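Local coordinates for glucose-6-phosphate dehydrogenase (PDB 5AQ1), which catalyses the oxidation of glucose 6-phosphate to 6-phosphogluconolactone with NADP+ as hydride acceptor, the step that opens the pentose phosphate pathway, at residues L69-T75 and S109-Y115; W82-L87 and L105-Y110; F121-N125 and G161-M167. All blocks are in the same frame, centred on the assembly; numbering follows the deposited sequence.

How the interactions relate
All three contacts lie in the coenzyme-binding domain, around one border of its parallel sheet. Interaction 1 pairs the edge strand 108-112 with strand 67-72 and carries the chain on to the 2'-phosphate of NADPH. Interaction 2, nested in the loop that interaction 1 closes, packs helix 79-87 against the start of that edge strand; the two share S109 and Y110, their centres about 13 Å apart. Interaction 3 comes later, where helix 118-134 meets helix 155-165; its centre is also about 13 Å from that of interaction 1. There M111 and L124 touch, and NH2 of R123 probably hydrogen-bonds to O of T112. Interactions 2 and 3, centres about 23 Å apart, both adjoin this strand pair.

Interaction 1: L69-T75 and S109-Y115; sequences LGYARST and SYMTGSY. With NDP (NADPH dihydro-nicotinamide-adenine-dinucleotide phosphate), chain G.
The amide N of G70 bonds to O of S109 at 2.7 Å, and farther along N of G113 bonds to O of A72, tying two parallel strands together. Beyond their ends the two segments converge on the 2'-phosphate of NADPH. Along R73, CB rests against phosphate oxygen O3X, CG lies 3.4 Å from O of G113, and CD sits 3.7 Å from CE2 of Y115. A bend at chi3 (-55°) then turns NE onto O3X at 3.0 Å, while NH2 reaches O1X at 2.9 Å. One face of the guanidinium meets N3A of the adenine and its edge meets the phosphate. Y115 crosses R73 at about a right angle, the guanidinium and ring planes 32° apart, and its OH donates to O3X at 2.6 Å. With N and NE of R73, that makes three donors on one oxygen.

S74 grips O2X through N and OG. Its own carbonyl is held from opposite faces by OH of Y110 at 2.7 Å and OG1 of T112 at 3.0 Å, a second shell that probably steadies the phosphate-binding segment. On the sheet face opposite A72, Y71 donates its OH to a lone pair of O of S114, and SD of M111 meets the edge of the Y71 ring as a Met-aromatic contact. A basic, hydroxyl-bearing site after the second strand is a common way for Rossmann domains to select NADP over NAD, consistent with its role here.

Strand 67-72 is flanked on its other side by strand 33-38, S41 touches A72 and S74, and helix 118-134 packs on L69, Y71 and M111.

Interaction 2: W82-L87 and L105-Y110; sequences WKKDTL and LRRISY
The helical turn bearing W82, K83 and L87 runs across the first residues, I108-Y110, of strand 108-112, the two axes at 99° and 10.9 Å apart. K83 closes the gap. Its chain bends at chi3 (57°), laying CE against CB of L105 and setting NZ where two carbonyls converge: O of L105 at 2.7 Å and O of I108 at 2.9 Å. These are the first and last residues of a type I turn, and the bond to L105 comes from above the carbonyl plane, while N of I108 reaches the same oxygen from the opposite face. One ammonium therefore staples the turn that leads into the strand; a salt bridge to E80 gives NZ a third, anionic partner.

L105 spreads CD1 and CD2 against the K83 backbone, CD2 also touching CB of K83. On the other flank, W82 and Y110 form a T-shaped pair: the edge of the tyrosine points at the face of the indole's six-membered ring, centroids 5.3 Å apart and planes at 69°, with CD1 of Y110 3.9 Å from CH2 of W82. L87 completes the apolar seam, its CD2 4.3 Å from CD1 of I108, and F50 of helix 43-58 touches both residues.

Strand 67-72, helix 79-87 and strand 108-112 make a parallel beta-alpha-beta crossover, here with the extra short helix 101-105 in the connection, as expected in the first half of a Rossmann-type dinucleotide-binding domain.

Interaction 3: F121-N125 and G161-M167; sequences FARLN and GLSKGAM
F121 lays its ring flat on G161. The CA of G161 stands 3.7 Å from the F121 ring centroid, a CH-pi contact over the middle of the face, and N of L162 lies over the same face nearer the rim. With CG anti to its carbonyl carbon (chi1 -68°), F121 reaches out from helix 118-134 onto the partner helix, where the glycine offers bare backbone. L162 crosses the phenylalanine at about a right angle, CD2 of L162 4.1 Å from CD1 of F121. The same methyl also meets CD2 of L124 at 3.9 Å.

The two helix segments cross at -62° with axes 9.4 Å apart, both lying on one face of the Rossmann-type sheet: L124 touches L69, Y71 and M111 of the sheet, and L162 touches F146 and L148 of strand 143-148.

At the far end N125 comes alongside G165 and A166. Its CG swings anti to the backbone N (chi1 -175°), which brings CB to within 3.3 Å of O of G165 and carries OD1 past CA of A166. That amide oxygen accepts a hydrogen bond from NH1 of R144.

Interaction 1: L69-T75 and S109-Y115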
# COMPACT_ATOMS: atom_id res chain seq x y z
N LEU B 69 -2.61 -54.93 -1.73
CA LEU B 69 -3.08 -55.99 -0.85
C LEU B 69 -4.22 -55.50 0.04
O LEU B 69 -4.03 -54.62 0.88
CB LEU B 69 -1.92 -56.51 0.00
CG LEU B 69 -2.18 -57.48 1.16
CD1 LEU B 69 -2.85 -58.76 0.68
CD2 LEU B 69 -0.89 -57.80 1.90
N GLY B 70 -5.41 -56.05 -0.17
CA GLY B 70 -6.55 -55.77 0.69
C GLY B 70 -6.45 -56.58 1.97
O GLY B 70 -6.00 -57.73 1.94
N TYR B 71 -6.86 -55.98 3.08
CA TYR B 71 -6.82 -56.64 4.39
C TYR B 71 -8.04 -56.27 5.22
O TYR B 71 -8.31 -55.09 5.45
CB TYR B 71 -5.54 -56.24 5.12
CG TYR B 71 -5.35 -56.93 6.45
CD1 TYR B 71 -5.93 -56.43 7.62
CD2 TYR B 71 -4.57 -58.08 6.55
CE1 TYR B 71 -5.75 -57.06 8.83
CE2 TYR B 71 -4.38 -58.72 7.77
CZ TYR B 71 -4.97 -58.20 8.90
OH TYR B 71 -4.79 -58.82 10.11
N ALA B 72 -8.79 -57.28 5.66
CA ALA B 72 -9.96 -57.07 6.52
C ALA B 72 -10.41 -58.39 7.15
O ALA B 72 -9.91 -59.45 6.81
CB ALA B 72 -11.10 -56.44 5.72
N ARG B 73 -11.36 -58.30 8.08
CA ARG B 73 -11.86 -59.47 8.81
C ARG B 73 -12.78 -60.35 7.96
O ARG B 73 -12.88 -61.55 8.21
CB ARG B 73 -12.60 -59.05 10.07
CG ARG B 73 -11.78 -58.23 11.05
CD ARG B 73 -12.64 -57.70 12.19
NE ARG B 73 -13.79 -56.95 11.69
CZ ARG B 73 -14.87 -56.65 12.40
NH1 ARG B 73 -14.97 -57.01 13.68
NH2 ARG B 73 -15.86 -55.97 11.84
N SER B 74 -13.46 -59.74 6.99
CA SER B 74 -14.38 -60.48 6.12
C SER B 74 -13.65 -61.57 5.33
O SER B 74 -12.53 -61.37 4.87
CB SER B 74 -15.08 -59.53 5.13
OG SER B 74 -16.03 -58.71 5.79
N THR B 75 -14.31 -62.72 5.20
CA THR B 75 -13.78 -63.81 4.39
C THR B 75 -14.29 -63.65 2.96
O THR B 75 -15.47 -63.37 2.74
CB THR B 75 -14.22 -65.19 4.93
OG1 THR B 75 -15.63 -65.34 4.78
CG2 THR B 75 -13.84 -65.33 6.40
N SER B 109 -4.51 -58.25 -4.48
CA SER B 109 -4.75 -59.45 -3.70
C SER B 109 -5.63 -59.11 -2.49
O SER B 109 -5.74 -57.95 -2.11
CB SER B 109 -3.44 -60.05 -3.20
OG SER B 109 -2.59 -60.37 -4.27
N TYR B 110 -6.25 -60.13 -1.91
CA TYR B 110 -7.02 -59.97 -0.68
C TYR B 110 -6.55 -60.98 0.36
O TYR B 110 -6.02 -62.04 0.03
CB TYR B 110 -8.53 -60.12 -0.91
CG TYR B 110 -9.35 -59.85 0.34
CD1 TYR B 110 -9.65 -58.56 0.73
CD2 TYR B 110 -9.78 -60.90 1.15
CE1 TYR B 110 -10.38 -58.31 1.88
CE2 TYR B 110 -10.50 -60.66 2.30
CZ TYR B 110 -10.80 -59.37 2.66
OH TYR B 110 -11.53 -59.14 3.81
N MET B 111 -6.75 -60.63 1.63
CA MET B 111 -6.28 -61.41 2.75
C MET B 111 -7.16 -61.15 3.96
O MET B 111 -7.57 -60.01 4.20
CB MET B 111 -4.84 -61.02 3.03
CG MET B 111 -4.26 -61.55 4.32
SD MET B 111 -2.66 -60.80 4.65
CE MET B 111 -2.10 -61.94 5.91
N THR B 112 -7.46 -62.19 4.73
CA THR B 112 -8.32 -62.08 5.90
C THR B 112 -7.48 -62.03 7.18
O THR B 112 -6.46 -62.70 7.30
CB THR B 112 -9.31 -63.26 5.97
OG1 THR B 112 -10.14 -63.26 4.81
CG2 THR B 112 -10.19 -63.17 7.22
N GLY B 113 -7.93 -61.21 8.14
CA GLY B 113 -7.26 -61.10 9.43
C GLY B 113 -7.93 -60.10 10.35
O GLY B 113 -8.72 -59.26 9.90
N SER B 114 -7.61 -60.18 11.64
CA SER B 114 -8.14 -59.25 12.63
C SER B 114 -7.32 -57.96 12.71
O SER B 114 -6.27 -57.83 12.07
CB SER B 114 -8.17 -59.92 14.00
OG SER B 114 -6.86 -60.02 14.53
N TYR B 115 -7.81 -57.00 13.49
CA TYR B 115 -7.17 -55.69 13.65
C TYR B 115 -6.45 -55.54 14.99
O TYR B 115 -5.95 -54.45 15.30
CB TYR B 115 -8.22 -54.59 13.50
CG TYR B 115 -8.95 -54.59 12.17
CD1 TYR B 115 -8.26 -54.54 10.97
CD2 TYR B 115 -10.35 -54.64 12.12
CE1 TYR B 115 -8.93 -54.54 9.75
CE2 TYR B 115 -11.02 -54.64 10.91
CZ TYR B 115 -10.31 -54.60 9.73
OH TYR B 115 -10.98 -54.60 8.54
PA NDP G . -16.91 -48.57 7.22
O1A NDP G . -17.98 -48.41 8.27
O2A NDP G . -17.30 -48.92 5.80
O5B NDP G . -15.84 -49.63 7.79
C5B NDP G . -14.70 -49.97 7.02
C4B NDP G . -14.35 -51.44 7.21
O4B NDP G . -13.84 -51.61 8.53
C3B NDP G . -15.53 -52.40 7.06
O3B NDP G . -15.63 -52.97 5.75
C2B NDP G . -15.24 -53.47 8.09
O2B NDP G . -14.48 -54.52 7.49
C1B NDP G . -14.39 -52.78 9.15
N9A NDP G . -15.23 -52.45 10.33
C8A NDP G . -16.41 -51.79 10.33
N7A NDP G . -16.89 -51.68 11.60
C5A NDP G . -16.01 -52.27 12.42
C6A NDP G . -15.89 -52.51 13.87
N6A NDP G . -16.86 -52.08 14.72
N1A NDP G . -14.79 -53.18 14.32
C2A NDP G . -13.83 -53.62 13.49
N3A NDP G . -13.88 -53.43 12.16
C4A NDP G . -14.92 -52.78 11.58
O3 NDP G . -15.97 -47.26 7.22
PN NDP G . -15.78 -46.31 5.93
O1N NDP G . -15.15 -47.07 4.79
O2N NDP G . -17.08 -45.57 5.70
O5D NDP G . -14.70 -45.25 6.47
C5D NDP G . -13.36 -45.65 6.79
C4D NDP G . -12.64 -44.48 7.46
O4D NDP G . -12.60 -43.35 6.59
C3D NDP G . -13.37 -44.03 8.72
O3D NDP G . -12.43 -43.72 9.75
C2D NDP G . -14.14 -42.80 8.29
O2D NDP G . -14.36 -41.90 9.39
C1D NDP G . -13.26 -42.23 7.18
N1N NDP G . -14.04 -41.44 6.22
C2N NDP G . -14.75 -42.04 5.26
C3N NDP G . -15.51 -41.31 4.34
C7N NDP G . -16.30 -42.02 3.27
O7N NDP G . -16.40 -41.48 2.18
N7N NDP G . -16.87 -43.20 3.51
C4N NDP G . -15.55 -39.81 4.39
C5N NDP G . -14.73 -39.28 5.48
C6N NDP G . -14.02 -40.10 6.34
P2B NDP G . -14.42 -56.01 8.08
O1X NDP G . -15.66 -56.18 8.92
O2X NDP G . -14.42 -56.84 6.81
O3X NDP G . -13.13 -56.06 8.88

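Interaction 2: W82-L87 and L105-Y110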
# COMPACT_ATOMS: atom_id res chain seq x y z
N TRP B 82 -15.35 -60.60 -6.63
CA TRP B 82 -15.38 -59.36 -5.85
C TRP B 82 -14.66 -58.23 -6.58
O TRP B 82 -15.18 -57.11 -6.65
CB TRP B 82 -14.75 -59.60 -4.47
CG TRP B 82 -14.50 -58.36 -3.66
CD1 TRP B 82 -15.44 -57.50 -3.17
CD2 TRP B 82 -13.23 -57.86 -3.22
NE1 TRP B 82 -14.83 -56.49 -2.46
CE2 TRP B 82 -13.48 -56.69 -2.48
CE3 TRP B 82 -11.91 -58.29 -3.39
CZ2 TRP B 82 -12.45 -55.94 -1.90
CZ3 TRP B 82 -10.89 -57.54 -2.82
CH2 TRP B 82 -11.16 -56.38 -2.08
N LYS B 83 -13.49 -58.52 -7.12
CA LYS B 83 -12.71 -57.54 -7.87
C LYS B 83 -13.42 -57.10 -9.15
O LYS B 83 -13.55 -55.91 -9.42
CB LYS B 83 -11.33 -58.09 -8.20
CG LYS B 83 -10.37 -58.11 -7.02
CD LYS B 83 -9.31 -59.18 -7.16
CE LYS B 83 -8.50 -59.02 -8.43
NZ LYS B 83 -7.30 -59.90 -8.44
N LYS B 84 -13.89 -58.07 -9.92
CA LYS B 84 -14.51 -57.80 -11.22
C LYS B 84 -15.89 -57.15 -11.10
O LYS B 84 -16.22 -56.25 -11.87
CB LYS B 84 -14.59 -59.08 -12.05
CG LYS B 84 -14.96 -58.85 -13.51
CD LYS B 84 -15.25 -60.17 -14.20
CE LYS B 84 -15.47 -59.96 -15.68
NZ LYS B 84 -15.78 -61.23 -16.38
N ASP B 85 -16.70 -57.62 -10.15
CA ASP B 85 -18.08 -57.14 -10.01
C ASP B 85 -18.21 -55.93 -9.10
O ASP B 85 -18.75 -54.90 -9.51
CB ASP B 85 -18.99 -58.27 -9.50
CG ASP B 85 -19.14 -59.40 -10.51
OD1 ASP B 85 -18.73 -59.23 -11.68
OD2 ASP B 85 -19.67 -60.47 -10.13
N THR B 86 -17.73 -56.04 -7.86
CA THR B 86 -17.88 -54.97 -6.88
C THR B 86 -16.91 -53.82 -7.15
O THR B 86 -17.34 -52.71 -7.46
CB THR B 86 -17.70 -55.48 -5.44
OG1 THR B 86 -18.57 -56.61 -5.23
CG2 THR B 86 -18.03 -54.39 -4.42
N LEU B 87 -15.61 -54.09 -7.04
CA LEU B 87 -14.58 -53.05 -7.16
C LEU B 87 -14.62 -52.32 -8.50
O LEU B 87 -14.72 -51.10 -8.54
CB LEU B 87 -13.18 -53.64 -6.95
CG LEU B 87 -12.58 -53.56 -5.54
CD1 LEU B 87 -13.58 -53.93 -4.45
CD2 LEU B 87 -11.34 -54.45 -5.45
N LEU B 105 -6.46 -55.16 -12.04
CA LEU B 105 -7.01 -56.13 -11.08
C LEU B 105 -6.04 -57.28 -10.80
O LEU B 105 -6.06 -57.85 -9.72
CB LEU B 105 -8.35 -56.68 -11.57
CG LEU B 105 -9.51 -55.68 -11.71
CD1 LEU B 105 -10.76 -56.40 -12.19
CD2 LEU B 105 -9.78 -54.95 -10.40
N ARG B 106 -5.18 -57.60 -11.77
CA ARG B 106 -4.12 -58.59 -11.57
C ARG B 106 -3.15 -58.20 -10.45
O ARG B 106 -2.54 -59.07 -9.83
CB ARG B 106 -3.34 -58.83 -12.87
CG ARG B 106 -3.75 -60.07 -13.63
CD ARG B 106 -3.02 -60.16 -14.99
NE ARG B 106 -3.81 -59.60 -16.09
CZ ARG B 106 -4.78 -60.24 -16.75
NH1 ARG B 106 -5.13 -61.48 -16.42
NH2 ARG B 106 -5.42 -59.62 -17.74
N ARG B 107 -3.03 -56.90 -10.18
CA ARG B 107 -2.15 -56.40 -9.12
C ARG B 107 -2.78 -56.43 -7.73
O ARG B 107 -2.09 -56.18 -6.75
CB ARG B 107 -1.71 -54.96 -9.43
CG ARG B 107 -1.16 -54.71 -10.84
CD ARG B 107 -0.19 -55.79 -11.31
NE ARG B 107 0.86 -56.06 -10.34
CZ ARG B 107 1.76 -57.03 -10.45
NH1 ARG B 107 1.77 -57.84 -11.50
NH2 ARG B 107 2.67 -57.19 -9.49
N ILE B 108 -4.07 -56.75 -7.64
CA ILE B 108 -4.78 -56.72 -6.36
C ILE B 108 -4.90 -58.12 -5.75
O ILE B 108 -5.34 -59.04 -6.42
CB ILE B 108 -6.19 -56.12 -6.50
CG1 ILE B 108 -6.10 -54.69 -7.03
CG2 ILE B 108 -6.91 -56.14 -5.15
CD1 ILE B 108 -7.44 -54.01 -7.26
N SER B 109 -4.51 -58.25 -4.48
CA SER B 109 -4.75 -59.45 -3.70
C SER B 109 -5.63 -59.11 -2.49
O SER B 109 -5.74 -57.95 -2.11
CB SER B 109 -3.44 -60.05 -3.20
OG SER B 109 -2.59 -60.37 -4.27
N TYR B 110 -6.25 -60.13 -1.91
CA TYR B 110 -7.02 -59.97 -0.68
C TYR B 110 -6.55 -60.98 0.36
O TYR B 110 -6.02 -62.04 0.03
CB TYR B 110 -8.53 -60.12 -0.91
CG TYR B 110 -9.35 -59.85 0.34
CD1 TYR B 110 -9.65 -58.56 0.73
CD2 TYR B 110 -9.78 -60.90 1.15
CE1 TYR B 110 -10.38 -58.31 1.88
CE2 TYR B 110 -10.50 -60.66 2.30
CZ TYR B 110 -10.80 -59.37 2.66
OH TYR B 110 -11.53 -59.14 3.81

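Interaction 3: F121-N125 and G161-M167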
# COMPACT_ATOMS: atom_id res chain seq x y z
N PHE B 121 -0.87 -59.73 12.17
CA PHE B 121 0.09 -58.75 11.65
C PHE B 121 1.40 -59.41 11.24
O PHE B 121 2.11 -58.91 10.37
CB PHE B 121 0.33 -57.63 12.67
CG PHE B 121 -0.87 -56.75 12.88
CD1 PHE B 121 -1.21 -55.79 11.94
CD2 PHE B 121 -1.67 -56.90 14.00
CE1 PHE B 121 -2.32 -54.99 12.12
CE2 PHE B 121 -2.78 -56.10 14.19
CZ PHE B 121 -3.11 -55.14 13.25
N ALA B 122 1.73 -60.54 11.88
CA ALA B 122 2.85 -61.37 11.44
C ALA B 122 2.53 -62.02 10.09
O ALA B 122 3.39 -62.06 9.21
CB ALA B 122 3.16 -62.43 12.48
N ARG B 123 1.31 -62.53 9.94
CA ARG B 123 0.86 -63.07 8.65
C ARG B 123 0.89 -62.01 7.56
O ARG B 123 1.33 -62.28 6.44
CB ARG B 123 -0.56 -63.65 8.77
CG ARG B 123 -0.63 -64.99 9.47
CD ARG B 123 -2.07 -65.42 9.76
NE ARG B 123 -2.89 -65.49 8.56
CZ ARG B 123 -3.91 -64.67 8.26
NH1 ARG B 123 -4.28 -63.69 9.08
NH2 ARG B 123 -4.58 -64.85 7.12
N LEU B 124 0.42 -60.81 7.90
CA LEU B 124 0.43 -59.67 6.97
C LEU B 124 1.85 -59.36 6.50
O LEU B 124 2.09 -59.20 5.30
CB LEU B 124 -0.19 -58.43 7.63
CG LEU B 124 -0.18 -57.11 6.85
CD1 LEU B 124 -0.86 -57.24 5.50
CD2 LEU B 124 -0.84 -56.00 7.66
N ASN B 125 2.77 -59.28 7.45
CA ASN B 125 4.18 -59.04 7.15
C ASN B 125 4.74 -60.06 6.17
O ASN B 125 5.45 -59.71 5.23
CB ASN B 125 4.99 -59.06 8.45
CG ASN B 125 6.45 -58.70 8.23
OD1 ASN B 125 6.77 -57.55 7.93
ND2 ASN B 125 7.33 -59.67 8.40
N GLY B 161 -0.15 -52.85 16.14
CA GLY B 161 0.16 -54.11 15.46
C GLY B 161 1.11 -53.92 14.29
O GLY B 161 2.06 -54.68 14.13
N LEU B 162 0.85 -52.89 13.48
CA LEU B 162 1.71 -52.57 12.34
C LEU B 162 3.11 -52.16 12.79
O LEU B 162 4.10 -52.64 12.24
CB LEU B 162 1.10 -51.43 11.50
CG LEU B 162 -0.12 -51.78 10.65
CD1 LEU B 162 -0.72 -50.52 10.07
CD2 LEU B 162 0.24 -52.77 9.55
N SER B 163 3.18 -51.28 13.78
CA SER B 163 4.45 -50.80 14.33
C SER B 163 5.27 -51.95 14.89
O SER B 163 6.48 -52.03 14.67
CB SER B 163 4.20 -49.76 15.43
OG SER B 163 5.42 -49.19 15.87
N LYS B 164 4.60 -52.85 15.60
CA LYS B 164 5.26 -53.94 16.29
C LYS B 164 5.76 -55.03 15.33
O LYS B 164 6.87 -55.54 15.51
CB LYS B 164 4.31 -54.55 17.33
CG LYS B 164 4.93 -55.60 18.24
CD LYS B 164 3.87 -56.37 19.01
CE LYS B 164 4.46 -57.54 19.78
NZ LYS B 164 5.10 -57.13 21.05
N GLY B 165 4.96 -55.38 14.33
CA GLY B 165 5.22 -56.58 13.53
C GLY B 165 5.11 -56.53 12.02
O GLY B 165 5.11 -57.58 11.38
N ALA B 166 5.02 -55.34 11.43
CA ALA B 166 4.92 -55.22 9.97
C ALA B 166 5.69 -54.03 9.39
O ALA B 166 5.32 -53.50 8.34
CB ALA B 166 3.46 -55.17 9.55
N MET B 167 6.76 -53.62 10.07
CA MET B 167 7.59 -52.52 9.60
C MET B 167 8.76 -53.05 8.78
O MET B 167 9.38 -54.06 9.13
CB MET B 167 8.14 -51.70 10.77
CG MET B 167 7.07 -51.03 11.62
SD MET B 167 6.24 -49.68 10.77
CE MET B 167 7.47 -48.39 10.88